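Local coordinates for ComZ (Thermus thermophilus, PDB 6QVI), which is a competence-associated pilin with a beta-solenoid domain that probably serves as a DNA receptor at the tip of the pilus, at residues N131-L135 with S510-G514; L212-Y216 with F268-P273; K233-V239 with C261-G267. All coordinates share one frame; numbering follows the deposited sequence.

Contact 1 (N131-L135 with S510-G514)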
loop_
_atom_site.group_PDB
_atom_site.type_symbol
_atom_site.label_atom_id
_atom_site.label_comp_id
_atom_site.label_asym_id
_atom_site.label_seq_id
_atom_site.Cartn_x
_atom_site.Cartn_y
_atom_site.Cartn_z
ATOM N N ASN A 131 -8.921 -11.380 2.063
ATOM C CA ASN A 131 -7.934 -10.798 1.155
ATOM C C ASN A 131 -6.793 -10.082 1.893
ATOM O O ASN A 131 -6.873 -9.759 3.082
ATOM C CB ASN A 131 -8.631 -9.830 0.192
ATOM C CG ASN A 131 -9.402 -10.560 -0.914
ATOM O OD1 ASN A 131 -8.804 -11.054 -1.877
ATOM N ND2 ASN A 131 -10.738 -10.657 -0.760
ATOM N N SER A 132 -5.702 -9.839 1.170
ATOM C CA SER A 132 -4.593 -9.136 1.806
ATOM C C SER A 132 -5.009 -7.725 2.158
ATOM O O SER A 132 -4.705 -7.230 3.255
ATOM C CB SER A 132 -3.341 -9.121 0.922
ATOM O OG SER A 132 -2.664 -10.368 0.964
ATOM N N ASP A 133 -5.718 -7.073 1.236
ATOM C CA ASP A 133 -6.093 -5.665 1.332
ATOM C C ASP A 133 -4.848 -4.796 1.562
ATOM O O ASP A 133 -4.598 -4.254 2.646
ATOM C CB ASP A 133 -7.163 -5.453 2.407
ATOM C CG ASP A 133 -7.649 -4.000 2.481
ATOM O OD1 ASP A 133 -7.390 -3.236 1.515
ATOM O OD2 ASP A 133 -8.302 -3.626 3.489
ATOM N N TYR A 134 -4.067 -4.682 0.490
ATOM C CA TYR A 134 -2.879 -3.841 0.513
ATOM C C TYR A 134 -3.289 -2.431 0.907
ATOM O O TYR A 134 -4.008 -1.752 0.169
ATOM C CB TYR A 134 -2.212 -3.863 -0.869
ATOM C CG TYR A 134 -1.396 -5.126 -1.164
ATOM C CD1 TYR A 134 -0.262 -5.438 -0.408
ATOM C CD2 TYR A 134 -1.804 -6.050 -2.137
ATOM C CE1 TYR A 134 0.488 -6.583 -0.660
ATOM C CE2 TYR A 134 -1.068 -7.211 -2.388
ATOM C CZ TYR A 134 0.080 -7.473 -1.641
ATOM O OH TYR A 134 0.839 -8.609 -1.860
ATOM N N LEU A 135 -2.780 -1.973 2.050
ATOM C CA LEU A 135 -3.178 -0.676 2.585
ATOM C C LEU A 135 -2.774 0.449 1.655
ATOM O O LEU A 135 -1.682 0.440 1.058
ATOM C CB LEU A 135 -2.565 -0.470 3.966
ATOM C CG LEU A 135 -3.089 -1.488 4.975
ATOM C CD1 LEU A 135 -2.736 -1.089 6.389
ATOM C CD2 LEU A 135 -4.622 -1.621 4.812
ATOM N N SER A 510 5.415 -3.346 1.786
ATOM C CA SER A 510 4.079 -3.475 1.189
ATOM C C SER A 510 3.111 -3.926 2.296
ATOM O O SER A 510 2.885 -5.119 2.503
ATOM C CB SER A 510 4.080 -4.427 -0.043
ATOM O OG SER A 510 3.826 -5.775 0.323
ATOM N N LEU A 511 2.507 -2.947 2.965
ATOM C CA LEU A 511 1.684 -3.164 4.148
ATOM C C LEU A 511 0.319 -3.732 3.775
ATOM O O LEU A 511 -0.408 -3.141 2.961
ATOM C CB LEU A 511 1.503 -1.838 4.877
ATOM C CG LEU A 511 2.792 -1.065 5.196
ATOM C CD1 LEU A 511 2.569 0.291 5.894
ATOM C CD2 LEU A 511 3.653 -1.962 6.109
ATOM N N ARG A 512 -0.072 -4.819 4.459
ATOM C CA ARG A 512 -1.308 -5.548 4.171
ATOM C C ARG A 512 -2.283 -5.402 5.333
ATOM O O ARG A 512 -1.888 -5.494 6.507
ATOM C CB ARG A 512 -1.047 -7.047 3.952
ATOM C CG ARG A 512 -0.334 -7.425 2.658
ATOM C CD ARG A 512 0.007 -8.936 2.593
ATOM N NE ARG A 512 1.282 -9.167 1.900
ATOM C CZ ARG A 512 1.624 -10.284 1.252
ATOM N NH1 ARG A 512 0.787 -11.320 1.197
ATOM N NH2 ARG A 512 2.818 -10.364 0.655
ATOM N N GLY A 513 -3.568 -5.235 4.989
ATOM C CA GLY A 513 -4.612 -5.159 6.009
ATOM C C GLY A 513 -4.831 -6.471 6.749
ATOM O O GLY A 513 -4.985 -6.484 7.976
ATOM N N GLY A 514 -4.803 -7.595 6.029
ATOM C CA GLY A 514 -4.961 -8.883 6.670
ATOM C C GLY A 514 -4.228 -9.932 5.868
ATOM O O GLY A 514 -3.682 -9.648 4.800
#
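Tyr134 and Arg512 carry the side-chain part of this contact, lying alongside each other and pointing the same way. In both, CG is anti to the carbonyl carbon, beside the backbone N (chi1 -78° and -71°). Tyr134 CE1 meets Arg512 CG at 3.5 Å. Further out, the phenol oxygen sits over one face of the guanidinium group, with Tyr134 OH 3.6 Å from Arg512 CZ. The two planes are 58° apart, so ring and guanidinium do not stack. Ser132 borders the same arginine, its OG 3.4 Å from Arg512 CD, while OG hydrogen-bonds to Glu40. Leu135 packs on the backbone, with its CD2 3.7 Å from Gly513 CA.

Three backbone hydrogen bonds hold these groups in place. Gly514 N donates to Ser132 O (2.8 Å). Gly513 N donates to Asp133 O (2.7 Å). Leu135 N donates to Leu511 O (2.8 Å). Tyr134 and Arg512 form a single bridge.

Residues 131-135 follow strand 120-130, and residues 510-514 precede strand 517-529, its antiparallel neighbour. Strand 139-141, next along the chain, probably belongs to the solenoid side. The contact is consistent with pairing the two connections between the pseudopilin-like and the beta-solenoid domain.

Contact 2 (L212-Y216 with F268-P273); sequences LRVQY and FDLSDP
Arg213 and Asp269 form the charged part of this contact. Arg213 NH1 faces both carboxylate oxygens. It hydrogen-bonds to Asp269 OD1 at 2.9 Å, on the syn side, with an angle of 160° at the hydrogen. Its salt-bridge distance to Asp269 OD2 is 2.6 Å. The carboxylate lies at the guanidinium edge, and the two planes are only 15° apart. The first torsion of Asp269 sets CG between the backbone N and the carbonyl carbon, which brings the carboxylate closer to the arginine.

The apolar part centres on Phe268. Gln215 lies over one face of the ring, its amide plane nearly parallel to it. Gln215 CB is 3.6 Å from the centroid of the Phe268 ring and close to the ring normal, a CH-pi contact. Gln215 CA covers the same ring at Phe268 CD1. The other ring beside this glutamine is Tyr216, with Gln215 CG over one of its faces. With CG anti to the backbone N (chi1 164°) and the chain extended beyond it, the glutamine amide runs on to Pro273, where NE2 is 3.7 Å from Pro273 CG. Pro273 CB in turn lies at the edge of the Phe268 ring. An alanine in place of Phe268 would probably leave Gln215 CB without its CH-pi partner and open a gap beside Pro273.

Leu270 adds an apolar flank to the arginine, its CD2 3.7 Å from Arg213 NH1.

Strand 212-214 runs between strands 160-162 and 237-239, parallel to both. Arg213 also touches Tyr161 and Phe238 on those neighbours, and its NH2 makes a long, weak ion pair with Asp133. Residues 268-273 leave strand 265-266 and cross this part of the solenoid surface, with Leu270 and Pro273 also resting on Tyr161.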
loop_
_atom_site.group_PDB
_atom_site.type_symbol
_atom_site.label_atom_id
_atom_site.label_comp_id
_atom_site.label_asym_id
_atom_site.label_seq_id
_atom_site.Cartn_x
_atom_site.Cartn_y
_atom_site.Cartn_z
ATOM N N LEU A 212 -9.652 6.700 7.472
ATOM C CA LEU A 212 -8.917 7.010 8.689
ATOM C C LEU A 212 -8.952 5.803 9.606
ATOM O O LEU A 212 -10.001 5.476 10.154
ATOM C CB LEU A 212 -9.519 8.233 9.380
ATOM C CG LEU A 212 -8.898 8.779 10.663
ATOM C CD1 LEU A 212 -7.440 8.658 10.598
ATOM C CD2 LEU A 212 -9.311 10.224 10.925
ATOM N N ARG A 213 -7.808 5.174 9.820
ATOM C CA ARG A 213 -7.727 4.026 10.701
ATOM C C ARG A 213 -6.733 4.322 11.813
ATOM O O ARG A 213 -5.605 4.765 11.554
ATOM C CB ARG A 213 -7.312 2.752 9.954
ATOM C CG ARG A 213 -8.312 2.267 8.901
ATOM C CD ARG A 213 -8.029 0.832 8.431
ATOM N NE ARG A 213 -8.031 0.748 6.974
ATOM C CZ ARG A 213 -8.844 -0.022 6.262
ATOM N NH1 ARG A 213 -9.740 -0.781 6.875
ATOM N NH2 ARG A 213 -8.762 -0.034 4.935
ATOM N N VAL A 214 -7.117 3.994 13.018
ATOM C CA VAL A 214 -6.263 4.164 14.131
ATOM C C VAL A 214 -6.398 2.922 14.930
ATOM O O VAL A 214 -7.385 2.717 15.550
ATOM C CB VAL A 214 -6.709 5.311 14.989
ATOM C CG1 VAL A 214 -6.023 5.238 16.316
ATOM C CG2 VAL A 214 -6.404 6.606 14.309
ATOM N N GLN A 215 -5.388 2.090 14.918
ATOM C CA GLN A 215 -5.460 0.862 15.642
ATOM C C GLN A 215 -5.488 0.974 17.133
ATOM O O GLN A 215 -6.196 0.243 17.763
ATOM C CB GLN A 215 -4.342 -0.055 15.243
ATOM C CG GLN A 215 -4.159 -1.155 16.243
ATOM C CD GLN A 215 -3.123 -2.149 15.828
ATOM O OE1 GLN A 215 -2.303 -1.876 14.984
ATOM N NE2 GLN A 215 -3.157 -3.311 16.427
ATOM N N TYR A 216 -4.702 1.847 17.724
ATOM C CA TYR A 216 -4.738 1.972 19.166
ATOM C C TYR A 216 -4.919 3.401 19.566
ATOM O O TYR A 216 -4.083 4.204 19.296
ATOM C CB TYR A 216 -3.446 1.493 19.799
ATOM C CG TYR A 216 -3.196 0.019 19.723
ATOM C CD1 TYR A 216 -4.028 -0.876 20.327
ATOM C CD2 TYR A 216 -2.109 -0.467 19.070
ATOM C CE1 TYR A 216 -3.789 -2.218 20.254
ATOM C CE2 TYR A 216 -1.868 -1.802 18.993
ATOM C CZ TYR A 216 -2.715 -2.669 19.582
ATOM O OH TYR A 216 -2.462 -3.999 19.497
ATOM N N PHE A 268 -11.475 0.019 15.073
ATOM C CA PHE A 268 -10.453 -0.430 14.139
ATOM C C PHE A 268 -10.946 -1.710 13.480
ATOM O O PHE A 268 -11.359 -2.658 14.167
ATOM C CB PHE A 268 -9.145 -0.665 14.886
ATOM C CG PHE A 268 -7.996 -1.106 14.017
ATOM C CD1 PHE A 268 -7.330 -0.223 13.156
ATOM C CD2 PHE A 268 -7.554 -2.410 14.091
ATOM C CE1 PHE A 268 -6.232 -0.663 12.407
ATOM C CE2 PHE A 268 -6.485 -2.855 13.326
ATOM C CZ PHE A 268 -5.830 -1.997 12.486
ATOM N N ASP A 269 -10.991 -1.693 12.151
ATOM C CA ASP A 269 -11.656 -2.716 11.342
ATOM C C ASP A 269 -10.694 -3.708 10.700
ATOM O O ASP A 269 -10.882 -4.087 9.544
ATOM C CB ASP A 269 -12.478 -2.037 10.268
ATOM C CG ASP A 269 -11.613 -1.374 9.246
ATOM O OD1 ASP A 269 -10.558 -0.798 9.622
ATOM O OD2 ASP A 269 -11.993 -1.414 8.066
ATOM N N LEU A 270 -9.648 -4.155 11.389
ATOM C CA LEU A 270 -8.718 -5.069 10.746
ATOM C C LEU A 270 -8.274 -6.154 11.710
ATOM O O LEU A 270 -7.938 -5.886 12.866
ATOM C CB LEU A 270 -7.475 -4.347 10.232
ATOM C CG LEU A 270 -7.513 -3.357 9.069
ATOM C CD1 LEU A 270 -6.089 -2.719 8.811
ATOM C CD2 LEU A 270 -8.075 -3.985 7.826
ATOM N N SER A 271 -8.283 -7.375 11.216
ATOM C CA SER A 271 -7.624 -8.499 11.846
ATOM C C SER A 271 -6.270 -8.647 11.170
ATOM O O SER A 271 -6.099 -8.269 10.006
ATOM C CB SER A 271 -8.452 -9.773 11.713
ATOM O OG SER A 271 -9.166 -9.794 10.482
ATOM N N ASP A 272 -5.289 -9.123 11.928
ATOM C CA ASP A 272 -3.915 -9.230 11.467
ATOM C C ASP A 272 -3.442 -7.897 10.874
ATOM O O ASP A 272 -3.055 -7.836 9.697
ATOM C CB ASP A 272 -3.777 -10.354 10.445
ATOM C CG ASP A 272 -4.403 -11.657 10.924
ATOM O OD1 ASP A 272 -4.404 -12.645 10.154
ATOM O OD2 ASP A 272 -4.920 -11.685 12.065
ATOM N N PRO A 273 -3.512 -6.834 11.644
ATOM C CA PRO A 273 -3.061 -5.588 11.080
ATOM C C PRO A 273 -1.583 -5.541 11.250
ATOM O O PRO A 273 -1.055 -6.067 12.202
ATOM C CB PRO A 273 -3.708 -4.588 11.985
ATOM C CG PRO A 273 -3.666 -5.240 13.300
ATOM C CD PRO A 273 -3.845 -6.694 13.060
#

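Contact 3 (K233-V239 with C261-G267); sequences KVKGVFV and CTEAMGG
Two parallel strands of the beta-solenoid, 237-239 and 265-266, pair side by side here. Val237 aligns with Met265, and Phe238 with Gly266. Val237 and Met265 turn to one face of the sheet, Phe238 to the other.

Val237 N donates to Ala264 O (2.8 Å), and Val239 N to Gly266 O (2.9 Å), the latter nearly straight at 165°. Between them, the bond from Gly266 N to Val237 O is weak. The carbonyl of Ala264 has a second donor, Thr262 OG1 of its own segment. The two donors reach Ala264 O from opposite faces of its plane. Thr262 OG1 stands anti to its backbone N (chi1 -175°), a setting that also brings it 3.4 Å from Val237 CG2.

On the Phe238 face, the ring meets Ala264, with CE2 3.8 Å from Ala264 CB. Gly267 O lies at the ring edge. Gly236 C lies over one ring face. The backbone angles of Gly236 (phi 115°) require glycine, since a CB would press on the preceding carbonyl oxygen.

Before the strands, the pairing loosens. Glu263 N to Val234 O and Val234 N to Cys261 O are both weak bonds. Lys235 centres an inverse gamma turn. The aliphatic stem of Lys233 runs past Cys261, which is in a disulfide with Cys254, and then along the Thr262 backbone. Bent at its last torsion, it brings NZ 3.9 Å from Glu263 CG.

Backbone bonding therefore carries most of the polar link. The charges are only loosely matched: Lys233 NZ is 4.9 Å from Glu263 OE1, and Lys235 NZ is 5.5 Å from Glu263 OE2. Such separations would give at most a mild attraction between the lysines and the glutamate.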
loop_
_atom_site.group_PDB
_atom_site.type_symbol
_atom_site.label_atom_id
_atom_site.label_comp_id
_atom_site.label_asym_id
_atom_site.label_seq_id
_atom_site.Cartn_x
_atom_site.Cartn_y
_atom_site.Cartn_z
ATOM N N LYS A 233 -16.458 11.846 -0.068
ATOM C CA LYS A 233 -16.007 11.707 1.306
ATOM C C LYS A 233 -15.438 10.323 1.595
ATOM O O LYS A 233 -15.636 9.348 0.865
ATOM C CB LYS A 233 -17.113 11.997 2.308
ATOM C CG LYS A 233 -18.096 10.869 2.537
ATOM C CD LYS A 233 -19.325 11.453 3.240
ATOM C CE LYS A 233 -20.406 10.453 3.589
ATOM N NZ LYS A 233 -20.921 9.643 2.451
ATOM N N VAL A 234 -14.794 10.253 2.754
ATOM C CA VAL A 234 -13.902 9.168 3.060
ATOM C C VAL A 234 -14.683 7.887 3.261
ATOM O O VAL A 234 -15.840 7.883 3.717
ATOM C CB VAL A 234 -13.044 9.558 4.273
ATOM C CG1 VAL A 234 -13.836 9.449 5.593
ATOM C CG2 VAL A 234 -11.807 8.771 4.307
ATOM N N LYS A 235 -14.046 6.795 2.887
ATOM C CA LYS A 235 -14.689 5.477 2.903
ATOM C C LYS A 235 -14.487 4.789 4.247
ATOM O O LYS A 235 -14.030 3.660 4.328
ATOM C CB LYS A 235 -14.118 4.612 1.771
ATOM C CG LYS A 235 -14.617 4.931 0.385
ATOM C CD LYS A 235 -14.371 3.774 -0.582
ATOM C CE LYS A 235 -13.971 2.565 0.206
ATOM N NZ LYS A 235 -14.105 1.406 -0.733
ATOM N N GLY A 236 -14.895 5.455 5.324
ATOM C CA GLY A 236 -14.775 4.832 6.630
ATOM C C GLY A 236 -13.812 5.508 7.599
ATOM O O GLY A 236 -12.780 6.061 7.219
ATOM N N VAL A 237 -14.176 5.459 8.875
ATOM C CA VAL A 237 -13.381 6.009 9.966
ATOM C C VAL A 237 -13.393 4.932 11.048
ATOM O O VAL A 237 -14.369 4.784 11.786
ATOM C CB VAL A 237 -13.929 7.339 10.488
ATOM C CG1 VAL A 237 -13.118 7.808 11.687
ATOM C CG2 VAL A 237 -13.978 8.381 9.377
ATOM N N PHE A 238 -12.364 4.103 11.061
ATOM C CA PHE A 238 -12.237 2.970 11.976
ATOM C C PHE A 238 -11.187 3.237 13.055
ATOM O O PHE A 238 -9.985 3.046 12.828
ATOM C CB PHE A 238 -11.916 1.738 11.146
ATOM C CG PHE A 238 -12.799 1.606 9.955
ATOM C CD1 PHE A 238 -12.298 1.763 8.675
ATOM C CD2 PHE A 238 -14.173 1.377 10.132
ATOM C CE1 PHE A 238 -13.141 1.644 7.578
ATOM C CE2 PHE A 238 -15.030 1.253 9.045
ATOM C CZ PHE A 238 -14.519 1.387 7.764
ATOM N N VAL A 239 -11.639 3.581 14.265
ATOM C CA VAL A 239 -10.725 4.047 15.307
ATOM C C VAL A 239 -10.909 3.248 16.584
ATOM O O VAL A 239 -12.008 3.233 17.150
ATOM C CB VAL A 239 -10.922 5.550 15.598
ATOM C CG1 VAL A 239 -10.162 5.971 16.866
ATOM C CG2 VAL A 239 -10.494 6.377 14.411
ATOM N N CYS A 261 -17.196 13.572 7.247
ATOM C CA CYS A 261 -18.021 13.036 6.173
ATOM C C CYS A 261 -17.577 11.598 5.932
ATOM O O CYS A 261 -16.552 11.344 5.291
ATOM C CB CYS A 261 -17.871 13.900 4.933
ATOM S SG CYS A 261 -18.613 15.488 5.136
ATOM N N THR A 262 -18.347 10.651 6.453
ATOM C CA THR A 262 -17.900 9.280 6.365
ATOM C C THR A 262 -19.081 8.403 6.003
ATOM O O THR A 262 -20.230 8.691 6.340
ATOM C CB THR A 262 -17.211 8.789 7.664
ATOM O OG1 THR A 262 -16.681 7.465 7.463
ATOM C CG2 THR A 262 -18.169 8.786 8.874
ATOM N N GLU A 263 -18.760 7.329 5.299
ATOM C CA GLU A 263 -19.704 6.270 5.008
ATOM C C GLU A 263 -19.867 5.359 6.210
ATOM O O GLU A 263 -20.987 5.080 6.647
ATOM C CB GLU A 263 -19.189 5.467 3.822
ATOM C CG GLU A 263 -19.103 6.248 2.525
ATOM C CD GLU A 263 -18.650 5.376 1.361
ATOM O OE1 GLU A 263 -18.768 5.825 0.198
ATOM O OE2 GLU A 263 -18.179 4.242 1.611
ATOM N N ALA A 264 -18.759 4.881 6.755
ATOM C CA ALA A 264 -18.780 3.997 7.901
ATOM C C ALA A 264 -17.972 4.608 9.036
ATOM O O ALA A 264 -16.991 5.323 8.810
ATOM C CB ALA A 264 -18.214 2.620 7.536
ATOM N N MET A 265 -18.358 4.270 10.261
ATOM C CA MET A 265 -17.702 4.834 11.433
ATOM C C MET A 265 -17.827 3.847 12.589
ATOM O O MET A 265 -18.895 3.741 13.196
ATOM C CB MET A 265 -18.321 6.170 11.795
ATOM C CG MET A 265 -17.830 6.658 13.116
ATOM S SD MET A 265 -17.932 8.425 13.401
ATOM C CE MET A 265 -18.821 8.364 14.977
ATOM N N GLY A 266 -16.762 3.084 12.843
ATOM C CA GLY A 266 -16.688 2.271 14.044
ATOM C C GLY A 266 -15.297 2.139 14.642
ATOM O O GLY A 266 -14.459 3.032 14.485
ATOM N N GLY A 267 -14.972 0.963 15.170
ATOM C CA GLY A 267 -13.661 0.744 15.732
ATOM C C GLY A 267 -12.700 0.313 14.656
ATOM O O GLY A 267 -13.025 0.296 13.472
#

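Overall arrangement
The three contacts lead from the domain junction into the solenoid. Contact 1 closes the longest loop of the three, contact 2 is nested within it, and contact 3 is nested in the loop closed by contact 2. The centres of contacts 1 and 2 are 11 Å apart. They touch where Gly513 O meets Leu270 CD2 at 4.0 Å. Contacts 2 and 3 have centres 12 Å apart and use neighbouring strands, 212-214 in contact 2 and 237-239 in contact 3. A probable hydrogen bond links Leu212 O to Phe238 N at 2.9 Å, and another links Val214 N to Phe238 O. Contacts 1 and 3 do not touch, with nearest atoms about 8 Å apart. Contact 2 therefore bridges the other two.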